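Local coordinates for leucine aminopeptidase (Legionella pneumophila, PDB 5GNE), which probably acts as a zinc-dependent aminopeptidase, removing residues from the N-terminal end of peptides, at residues A[62-67]-A[248-253]; A[162-167]-A[241-246]; A[257-262]-A[319-324]. All blocks are in the same frame, centred on the assembly; numbering follows the deposited sequence.

Contact 1: A[62-67]-A[248-253]; sequences EPYIQQ and VVQDFL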
loop_
_atom_site.group_PDB
_atom_site.type_symbol
_atom_site.label_atom_id
_atom_site.label_comp_id
_atom_site.label_asym_id
_atom_site.label_seq_id
_atom_site.Cartn_x
_atom_site.Cartn_y
_atom_site.Cartn_z
ATOM N N GLU A 62 1.141 -12.800 -12.066
ATOM C CA GLU A 62 2.542 -12.952 -12.454
ATOM C C GLU A 62 3.554 -13.019 -11.302
ATOM O O GLU A 62 4.467 -13.823 -11.354
ATOM C CB GLU A 62 2.951 -11.853 -13.435
ATOM C CG GLU A 62 4.274 -12.172 -14.103
ATOM C CD GLU A 62 4.669 -11.154 -15.161
ATOM O OE1 GLU A 62 5.470 -10.236 -14.870
ATOM O OE2 GLU A 62 4.201 -11.305 -16.307
ATOM N N PRO A 63 3.408 -12.181 -10.262
ATOM C CA PRO A 63 4.429 -12.333 -9.220
ATOM C C PRO A 63 4.374 -13.694 -8.534
ATOM O O PRO A 63 5.362 -14.084 -7.957
ATOM C CB PRO A 63 4.074 -11.227 -8.217
ATOM C CG PRO A 63 3.359 -10.202 -9.038
ATOM C CD PRO A 63 2.555 -11.000 -10.019
ATOM N N TYR A 64 3.251 -14.399 -8.587
ATOM C CA TYR A 64 3.171 -15.699 -7.933
ATOM C C TYR A 64 3.659 -16.856 -8.819
ATOM O O TYR A 64 4.117 -17.886 -8.311
ATOM C CB TYR A 64 1.727 -15.984 -7.460
ATOM C CG TYR A 64 1.173 -14.967 -6.462
ATOM C CD1 TYR A 64 1.309 -15.167 -5.100
ATOM C CD2 TYR A 64 0.540 -13.798 -6.891
ATOM C CE1 TYR A 64 0.807 -14.268 -4.203
ATOM C CE2 TYR A 64 0.029 -12.877 -5.989
ATOM C CZ TYR A 64 0.168 -13.122 -4.645
ATOM O OH TYR A 64 -0.319 -12.214 -3.727
ATOM N N ILE A 65 3.586 -16.693 -10.135
ATOM C CA ILE A 65 3.866 -17.801 -11.041
ATOM C C ILE A 65 4.938 -17.508 -12.096
ATOM O O ILE A 65 5.405 -18.432 -12.774
ATOM C CB ILE A 65 2.585 -18.250 -11.754
ATOM C CG1 ILE A 65 1.973 -17.117 -12.575
ATOM C CG2 ILE A 65 1.586 -18.745 -10.757
ATOM C CD1 ILE A 65 0.725 -17.564 -13.296
ATOM N N GLN A 66 5.326 -16.239 -12.220
ATOM C CA GLN A 66 6.486 -15.829 -13.034
ATOM C C GLN A 66 6.690 -16.551 -14.346
ATOM O O GLN A 66 7.739 -17.195 -14.438
ATOM C CB GLN A 66 7.826 -16.049 -12.294
ATOM C CG GLN A 66 8.007 -15.475 -10.907
ATOM C CD GLN A 66 7.761 -16.515 -9.811
ATOM O OE1 GLN A 66 7.142 -17.555 -10.042
ATOM N NE2 GLN A 66 8.235 -16.220 -8.606
ATOM N N GLN A 67 5.756 -16.525 -15.306
ATOM C CA GLN A 67 6.059 -16.998 -16.676
ATOM C C GLN A 67 6.048 -18.562 -16.755
ATOM O O GLN A 67 6.098 -19.141 -17.835
ATOM C CB GLN A 67 7.437 -16.382 -17.078
ATOM C CG GLN A 67 7.531 -14.768 -16.884
ATOM C CD GLN A 67 6.424 -13.914 -17.483
ATOM O OE1 GLN A 67 6.560 -13.455 -18.627
ATOM N NE2 GLN A 67 5.231 -13.944 -16.858
ATOM N N VAL A 248 7.397 -6.967 -4.831
ATOM C CA VAL A 248 8.064 -6.640 -3.576
ATOM C C VAL A 248 7.932 -7.781 -2.543
ATOM O O VAL A 248 8.906 -8.124 -1.857
ATOM C CB VAL A 248 7.548 -5.322 -2.984
ATOM C CG1 VAL A 248 8.135 -5.104 -1.607
ATOM C CG2 VAL A 248 7.920 -4.163 -3.892
ATOM N N VAL A 249 6.738 -8.339 -2.389
ATOM C CA VAL A 249 6.554 -9.411 -1.420
ATOM C C VAL A 249 7.386 -10.641 -1.800
ATOM O O VAL A 249 8.038 -11.272 -0.947
ATOM C CB VAL A 249 5.069 -9.809 -1.276
ATOM C CG1 VAL A 249 4.955 -10.949 -0.314
ATOM C CG2 VAL A 249 4.288 -8.619 -0.733
ATOM N N GLN A 250 7.398 -10.951 -3.087
ATOM C CA GLN A 250 8.242 -12.017 -3.596
ATOM C C GLN A 250 9.724 -11.717 -3.287
ATOM O O GLN A 250 10.476 -12.627 -2.912
ATOM C CB GLN A 250 8.008 -12.214 -5.100
ATOM C CG GLN A 250 6.597 -12.708 -5.408
ATOM C CD GLN A 250 6.270 -14.047 -4.741
ATOM O OE1 GLN A 250 6.990 -15.035 -4.915
ATOM N NE2 GLN A 250 5.176 -14.084 -3.979
ATOM N N ASP A 251 10.136 -10.460 -3.426
ATOM C CA ASP A 251 11.524 -10.095 -3.131
ATOM C C ASP A 251 11.858 -10.296 -1.646
ATOM O O ASP A 251 12.938 -10.802 -1.310
ATOM C CB ASP A 251 11.792 -8.649 -3.542
ATOM C CG ASP A 251 13.259 -8.272 -3.438
ATOM O OD1 ASP A 251 14.022 -8.689 -4.338
ATOM O OD2 ASP A 251 13.651 -7.535 -2.501
ATOM N N PHE A 252 10.911 -9.977 -0.762
ATOM C CA PHE A 252 11.087 -10.240 0.663
ATOM C C PHE A 252 11.160 -11.757 0.943
ATOM O O PHE A 252 11.865 -12.215 1.846
ATOM C CB PHE A 252 9.921 -9.651 1.461
ATOM C CG PHE A 252 10.143 -8.231 1.910
ATOM C CD1 PHE A 252 10.118 -7.192 0.989
ATOM C CD2 PHE A 252 10.390 -7.939 3.246
ATOM C CE1 PHE A 252 10.327 -5.879 1.398
ATOM C CE2 PHE A 252 10.610 -6.625 3.657
ATOM C CZ PHE A 252 10.578 -5.595 2.727
ATOM N N LEU A 253 10.395 -12.532 0.181
ATOM C CA LEU A 253 10.359 -13.970 0.378
ATOM C C LEU A 253 11.670 -14.600 -0.073
ATOM O O LEU A 253 12.242 -15.435 0.630
ATOM C CB LEU A 253 9.180 -14.587 -0.377
ATOM C CG LEU A 253 7.806 -14.434 0.289
ATOM C CD1 LEU A 253 6.693 -14.989 -0.595
ATOM C CD2 LEU A 253 7.806 -15.129 1.641
#

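Contact 2: A[162-167]-A[241-246]; sequences VKTGNK and GLIGSG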
loop_
_atom_site.group_PDB
_atom_site.type_symbol
_atom_site.label_atom_id
_atom_site.label_comp_id
_atom_site.label_asym_id
_atom_site.label_seq_id
_atom_site.Cartn_x
_atom_site.Cartn_y
_atom_site.Cartn_z
ATOM N N VAL A 162 12.971 -2.313 -6.807
ATOM C CA VAL A 162 12.535 -3.650 -7.146
ATOM C C VAL A 162 11.740 -3.599 -8.450
ATOM O O VAL A 162 10.687 -2.988 -8.515
ATOM C CB VAL A 162 11.700 -4.275 -6.042
ATOM C CG1 VAL A 162 11.103 -5.600 -6.532
ATOM C CG2 VAL A 162 12.571 -4.494 -4.790
ATOM N N LYS A 163 12.310 -4.203 -9.487
ATOM C CA LYS A 163 11.777 -4.237 -10.840
ATOM C C LYS A 163 10.332 -4.703 -10.846
ATOM O O LYS A 163 9.987 -5.657 -10.165
ATOM C CB LYS A 163 12.627 -5.217 -11.665
ATOM C CG LYS A 163 13.092 -4.784 -13.032
ATOM C CD LYS A 163 14.021 -5.863 -13.623
ATOM C CE LYS A 163 15.354 -5.954 -12.846
ATOM N NZ LYS A 163 16.454 -6.733 -13.521
ATOM N N THR A 164 9.488 -4.058 -11.640
ATOM C CA THR A 164 8.095 -4.489 -11.739
ATOM C C THR A 164 7.998 -5.460 -12.904
ATOM O O THR A 164 7.273 -5.247 -13.869
ATOM C CB THR A 164 7.120 -3.285 -11.878
ATOM O OG1 THR A 164 7.373 -2.369 -10.810
ATOM C CG2 THR A 164 5.656 -3.737 -11.749
ATOM N N GLY A 165 8.742 -6.555 -12.768
ATOM C CA GLY A 165 8.882 -7.536 -13.826
ATOM C C GLY A 165 9.319 -6.869 -15.113
ATOM O O GLY A 165 10.140 -5.951 -15.116
ATOM N N ASN A 166 8.753 -7.323 -16.218
ATOM C CA ASN A 166 9.120 -6.737 -17.502
ATOM C C ASN A 166 7.919 -6.044 -18.104
ATOM O O ASN A 166 7.931 -5.658 -19.262
ATOM C CB ASN A 166 9.669 -7.798 -18.466
ATOM C CG ASN A 166 11.151 -8.086 -18.248
ATOM O OD1 ASN A 166 11.936 -7.189 -17.932
ATOM N ND2 ASN A 166 11.538 -9.342 -18.430
ATOM N N LYS A 167 6.889 -5.861 -17.291
ATOM C CA LYS A 167 5.646 -5.310 -17.803
ATOM C C LYS A 167 5.536 -3.811 -17.651
ATOM O O LYS A 167 4.834 -3.174 -18.428
ATOM C CB LYS A 167 4.455 -5.991 -17.118
ATOM C CG LYS A 167 4.672 -7.481 -16.929
ATOM C CD LYS A 167 3.482 -8.164 -16.294
ATOM C CE LYS A 167 2.693 -8.977 -17.322
ATOM N NZ LYS A 167 1.490 -9.682 -16.743
ATOM N N GLY A 241 -3.563 -4.179 -11.001
ATOM C CA GLY A 241 -3.764 -5.432 -10.299
ATOM C C GLY A 241 -2.744 -5.737 -9.218
ATOM O O GLY A 241 -2.339 -6.889 -9.028
ATOM N N LEU A 242 -2.295 -4.690 -8.537
ATOM C CA LEU A 242 -1.403 -4.827 -7.378
ATOM C C LEU A 242 -0.067 -5.470 -7.719
ATOM O O LEU A 242 0.592 -6.040 -6.851
ATOM C CB LEU A 242 -2.076 -5.639 -6.257
ATOM C CG LEU A 242 -3.550 -5.340 -5.962
ATOM C CD1 LEU A 242 -4.033 -6.154 -4.759
ATOM C CD2 LEU A 242 -3.786 -3.869 -5.775
ATOM N N ILE A 243 0.363 -5.358 -8.966
ATOM C CA ILE A 243 1.537 -6.125 -9.382
ATOM C C ILE A 243 2.851 -5.625 -8.748
ATOM O O ILE A 243 3.736 -6.442 -8.478
ATOM C CB ILE A 243 1.666 -6.188 -10.933
ATOM C CG1 ILE A 243 2.731 -7.226 -11.331
ATOM C CG2 ILE A 243 1.962 -4.825 -11.507
ATOM C CD1 ILE A 243 2.961 -7.394 -12.836
ATOM N N GLY A 244 2.977 -4.321 -8.471
ATOM C CA GLY A 244 4.196 -3.828 -7.836
ATOM C C GLY A 244 4.501 -4.489 -6.495
ATOM O O GLY A 244 5.594 -5.092 -6.324
ATOM N N SER A 245 3.550 -4.432 -5.558
ATOM C CA SER A 245 3.718 -5.075 -4.256
ATOM C C SER A 245 3.834 -6.602 -4.380
ATOM O O SER A 245 4.427 -7.249 -3.521
ATOM C CB SER A 245 2.557 -4.742 -3.308
ATOM O OG SER A 245 1.306 -4.926 -3.932
ATOM N N GLY A 246 3.220 -7.172 -5.412
ATOM C CA GLY A 246 3.438 -8.567 -5.755
ATOM C C GLY A 246 4.926 -8.870 -5.806
ATOM O O GLY A 246 5.458 -9.675 -5.038
#

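Contact 3: A[257-262]-A[319-324]; sequences IPVKAV and VNWTNE. With SO4 (sulfate ion), chain E.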
loop_
_atom_site.group_PDB
_atom_site.type_symbol
_atom_site.label_atom_id
_atom_site.label_comp_id
_atom_site.label_asym_id
_atom_site.label_seq_id
_atom_site.Cartn_x
_atom_site.Cartn_y
_atom_site.Cartn_z
ATOM N N ILE A 257 13.754 -12.169 4.278
ATOM C CA ILE A 257 13.576 -11.154 5.310
ATOM C C ILE A 257 12.378 -11.450 6.215
ATOM O O ILE A 257 11.240 -11.529 5.739
ATOM C CB ILE A 257 13.405 -9.766 4.697
ATOM C CG1 ILE A 257 14.654 -9.386 3.894
ATOM C CG2 ILE A 257 13.177 -8.731 5.782
ATOM C CD1 ILE A 257 14.422 -8.251 2.914
ATOM N N PRO A 258 12.626 -11.640 7.522
ATOM C CA PRO A 258 11.458 -11.914 8.384
ATOM C C PRO A 258 10.698 -10.637 8.729
ATOM O O PRO A 258 11.315 -9.641 9.085
ATOM C CB PRO A 258 12.072 -12.545 9.640
ATOM C CG PRO A 258 13.513 -12.045 9.649
ATOM C CD PRO A 258 13.916 -11.822 8.214
ATOM N N VAL A 259 9.373 -10.715 8.704
ATOM C CA VAL A 259 8.507 -9.559 8.869
ATOM C C VAL A 259 7.336 -9.824 9.815
ATOM O O VAL A 259 6.470 -10.666 9.552
ATOM C CB VAL A 259 7.933 -9.103 7.522
ATOM C CG1 VAL A 259 6.803 -8.102 7.748
ATOM C CG2 VAL A 259 9.025 -8.526 6.649
ATOM N N LYS A 260 7.296 -9.045 10.888
ATOM C CA LYS A 260 6.332 -9.218 11.968
ATOM C C LYS A 260 5.020 -8.483 11.728
ATOM O O LYS A 260 4.003 -8.834 12.300
ATOM C CB LYS A 260 6.992 -8.684 13.258
ATOM C CG LYS A 260 6.194 -8.805 14.561
ATOM C CD LYS A 260 6.883 -7.997 15.668
ATOM C CE LYS A 260 6.483 -8.488 17.045
ATOM N NZ LYS A 260 7.256 -9.669 17.475
ATOM N N ALA A 261 5.047 -7.445 10.896
ATOM C CA ALA A 261 3.902 -6.545 10.767
ATOM C C ALA A 261 4.005 -5.624 9.580
ATOM O O ALA A 261 5.068 -5.071 9.300
ATOM C CB ALA A 261 3.737 -5.695 12.018
ATOM N N VAL A 262 2.868 -5.431 8.929
ATOM C CA VAL A 262 2.766 -4.616 7.737
ATOM C C VAL A 262 1.574 -3.648 7.850
ATOM O O VAL A 262 0.437 -4.049 8.159
ATOM C CB VAL A 262 2.620 -5.507 6.468
ATOM C CG1 VAL A 262 2.536 -4.628 5.203
ATOM C CG2 VAL A 262 3.790 -6.485 6.357
ATOM N N VAL A 319 -3.095 -6.990 0.429
ATOM C CA VAL A 319 -3.528 -8.294 -0.087
ATOM C C VAL A 319 -2.358 -9.189 -0.487
ATOM O O VAL A 319 -2.377 -10.392 -0.225
ATOM C CB VAL A 319 -4.513 -8.093 -1.268
ATOM C CG1 VAL A 319 -4.684 -9.347 -2.099
ATOM C CG2 VAL A 319 -5.866 -7.630 -0.719
ATOM N N ASN A 320 -1.349 -8.633 -1.136
ATOM C CA ASN A 320 -0.178 -9.439 -1.476
ATOM C C ASN A 320 0.585 -9.936 -0.237
ATOM O O ASN A 320 1.081 -11.071 -0.203
ATOM C CB ASN A 320 0.725 -8.676 -2.416
ATOM C CG ASN A 320 0.171 -8.642 -3.832
ATOM O OD1 ASN A 320 -0.272 -9.662 -4.351
ATOM N ND2 ASN A 320 0.154 -7.459 -4.448
ATOM N N TRP A 321 0.652 -9.108 0.797
ATOM C CA TRP A 321 1.258 -9.579 2.030
ATOM C C TRP A 321 0.431 -10.704 2.697
ATOM O O TRP A 321 0.990 -11.740 3.070
ATOM C CB TRP A 321 1.468 -8.404 3.010
ATOM C CG TRP A 321 2.510 -7.425 2.553
ATOM C CD1 TRP A 321 2.285 -6.263 1.883
ATOM C CD2 TRP A 321 3.957 -7.542 2.683
ATOM N NE1 TRP A 321 3.494 -5.627 1.601
ATOM C CE2 TRP A 321 4.527 -6.383 2.086
ATOM C CE3 TRP A 321 4.809 -8.491 3.262
ATOM C CZ2 TRP A 321 5.908 -6.156 2.040
ATOM C CZ3 TRP A 321 6.210 -8.263 3.217
ATOM C CH2 TRP A 321 6.735 -7.108 2.608
ATOM N N THR A 322 -0.874 -10.505 2.892
ATOM C CA THR A 322 -1.621 -11.521 3.598
ATOM C C THR A 322 -1.669 -12.815 2.770
ATOM O O THR A 322 -1.654 -13.892 3.336
ATOM C CB THR A 322 -3.035 -11.073 4.010
ATOM O OG1 THR A 322 -4.007 -11.464 3.039
ATOM C CG2 THR A 322 -3.074 -9.606 4.200
ATOM N N ASN A 323 -1.707 -12.717 1.444
ATOM C CA ASN A 323 -1.654 -13.932 0.624
ATOM C C ASN A 323 -0.409 -14.760 0.862
ATOM O O ASN A 323 -0.430 -15.961 0.626
ATOM C CB ASN A 323 -1.710 -13.601 -0.870
ATOM C CG ASN A 323 -3.106 -13.335 -1.339
ATOM O OD1 ASN A 323 -4.033 -13.651 -0.643
ATOM N ND2 ASN A 323 -3.261 -12.755 -2.517
ATOM N N GLU A 324 0.655 -14.141 1.366
ATOM C CA GLU A 324 1.907 -14.860 1.571
ATOM C C GLU A 324 2.202 -15.108 3.035
ATOM O O GLU A 324 3.348 -15.380 3.410
ATOM C CB GLU A 324 3.080 -14.097 0.938
ATOM C CG GLU A 324 3.027 -14.034 -0.569
ATOM C CD GLU A 324 3.324 -15.379 -1.251
ATOM O OE1 GLU A 324 3.406 -16.418 -0.570
ATOM O OE2 GLU A 324 3.499 -15.385 -2.488
HETATM S S SO4 E . 11.532 -11.122 17.203
HETATM O O1 SO4 E . 12.455 -10.543 18.181
HETATM O O2 SO4 E . 10.142 -10.812 17.555
HETATM O O3 SO4 E . 11.836 -10.599 15.877
HETATM O O4 SO4 E . 11.723 -12.570 17.183
#

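Contact 1: A[62-67]-A[248-253]
The phenol oxygen of Tyr64, whose ring lies beside the Gln250 amide, is held by two amides of another helix: Tyr64 OH hydrogen-bonds to Asn320 OD1 and to Asn323 ND2. A tyrosine suits this place because its ring can pack beside Gln250 and Leu82 while its OH reaches two asparagine amides. The Gln250 amide comes in obliquely, Gln250 NE2 lying 4.2 Å from Tyr64 CD1 with ring and amide planes 53° apart. NE2 hydrogen-bonds to Glu324 OE2, and toward the ring it makes a loose contact. With chi1 at -65°, CG of Gln250 stands anti to the carbonyl carbon and comes to the backbone of helix 62-65: Gln250 CG is 3.1 Å from Pro63 O, a close approach that is not a hydrogen bond. The bend at chi2 (-60°) then turns the amide along that helix, with Gln250 CD 3.3 Å from Pro63 O. Alongside, Pro63 CB sits 4.1 Å from Gln250 CG, the compact ring filling its place at the first turn of the helix, where a missing N-H costs nothing. No hydrogen bond crosses directly between the two segments. This is a small, partly buried seam between a short helix, which follows the N-terminal antiparallel sheet, and helix 243-254 of the M28 peptidase fold.

Contact 2: A[162-167]-A[241-246]
This is a buried apolar contact at the edge of the large mixed sheet, where the end of edge strand 157-164 and the turn after it meet the first turn of helix 243-254. Thr164 and Lys167 supply one side, Ile243 and Gly244 the other. Thr164 CG2 touches Ile243 CG2 at 3.9 Å and also lies 4.2 Å from Gly244 CA; with no side chain on Gly244, the backbones come as near as 5.6 Å between the CA atoms of Thr164 and Gly244. In Thr164 a chi1 of -53° puts the methyl anti to the backbone N, toward the helix, and leaves OG1 to hydrogen-bond to Gln170 O on the returning strand. A beta-branched threonine therefore serves both neighbours. Ile243 extends CG1 away from its own backbone N (chi1 -169°) and so carries CD1 to the aliphatic part of Lys167, where Lys167 CD lies 3.6 Å from Ile243 CD1, the two chains crossing at about a right angle. Between the two contacts the chain reverses through an inverse gamma turn centred on Thr164, followed by Gly165 with a positive phi of 53°, which a residue without CB adopts easily. Lys167 NZ passes beyond the isoleucine to salt bridges with Asp8 OD1 and Glu62 OE2. The chemistry thus divides the lysine: its methylenes add to the hydrophobic cover of the helix start, while its charge is probably balanced by these two carboxylates from the N-terminal part of the chain.

Contact 3: A[257-262]-A[319-324]
One face of the Trp321 indole is covered by the two methyls of Val262. Val262 CG1 stands almost straight above the five-membered ring, 3.7 Å from the centroid of that Trp321 ring and 11° off its normal, a clear CH-pi contact. Val262 CG2 covers the same face farther along, beside the CD2-CE3 bond and offset toward the rim, 3.8 Å from Trp321 CE3. The valine suits the flat group because its fork spans both rings; with CG1 opposite the backbone N (chi1 -179°), both branches turn down onto the indole. Val259 meets the far end of the indole obliquely, Val259 CG2 lying 4.4 Å from Trp321 CZ3. Trp321 also makes edge-to-face contacts with Phe252 and Phe326, and its NE1 hydrogen-bonds to Tyr235 OH, which satisfies the one polar atom of a buried ring. Strand 259-264 runs inside the mixed sheet of the M28 alpha/beta fold, parallel to both of its neighbours, 185-191 and 328-332, and leads on toward the zinc ligand Asp266; helix 318-323 packs on one side of this sheet through Trp321. The Trp321 side chain is about 13 Å from a bound zinc ion, too far to take part in metal binding. Between the two valines the chain turns a corner at Lys260, and Val259 and Val262, three residues apart, both point to the tryptophan. Lys260, extended to CE and bent at chi4, reaches a sulfate, probably from the crystallisation liquor: Lys260 NZ gives a weak hydrogen bond of 3.1 Å to sulfate O2, and the anion is also bound by Glu184 N and Arg228 NH2.

From the N terminus, the chain leaves the small antiparallel sheet through helix 62-65, and contact 1 closes a long loop when helix 243-254 comes back to it. Contact 2 is nested inside that loop: it opens at the end of edge strand 157-164 and closes on the first turn of the same helix. Contact 3 follows in series, opening on strand 259-264 just after the helix and closing at helix 318-323. Pro63 CG of contact 1 packs 3.8 Å from Ile243 CG1 of contact 2. Ser245 OG probably hydrogen-bonds to Asn320 ND2, linking helices 243-254 and 318-323. Contact 1 brings in helix 62-65, while contacts 2 and 3 reach the same mixed sheet.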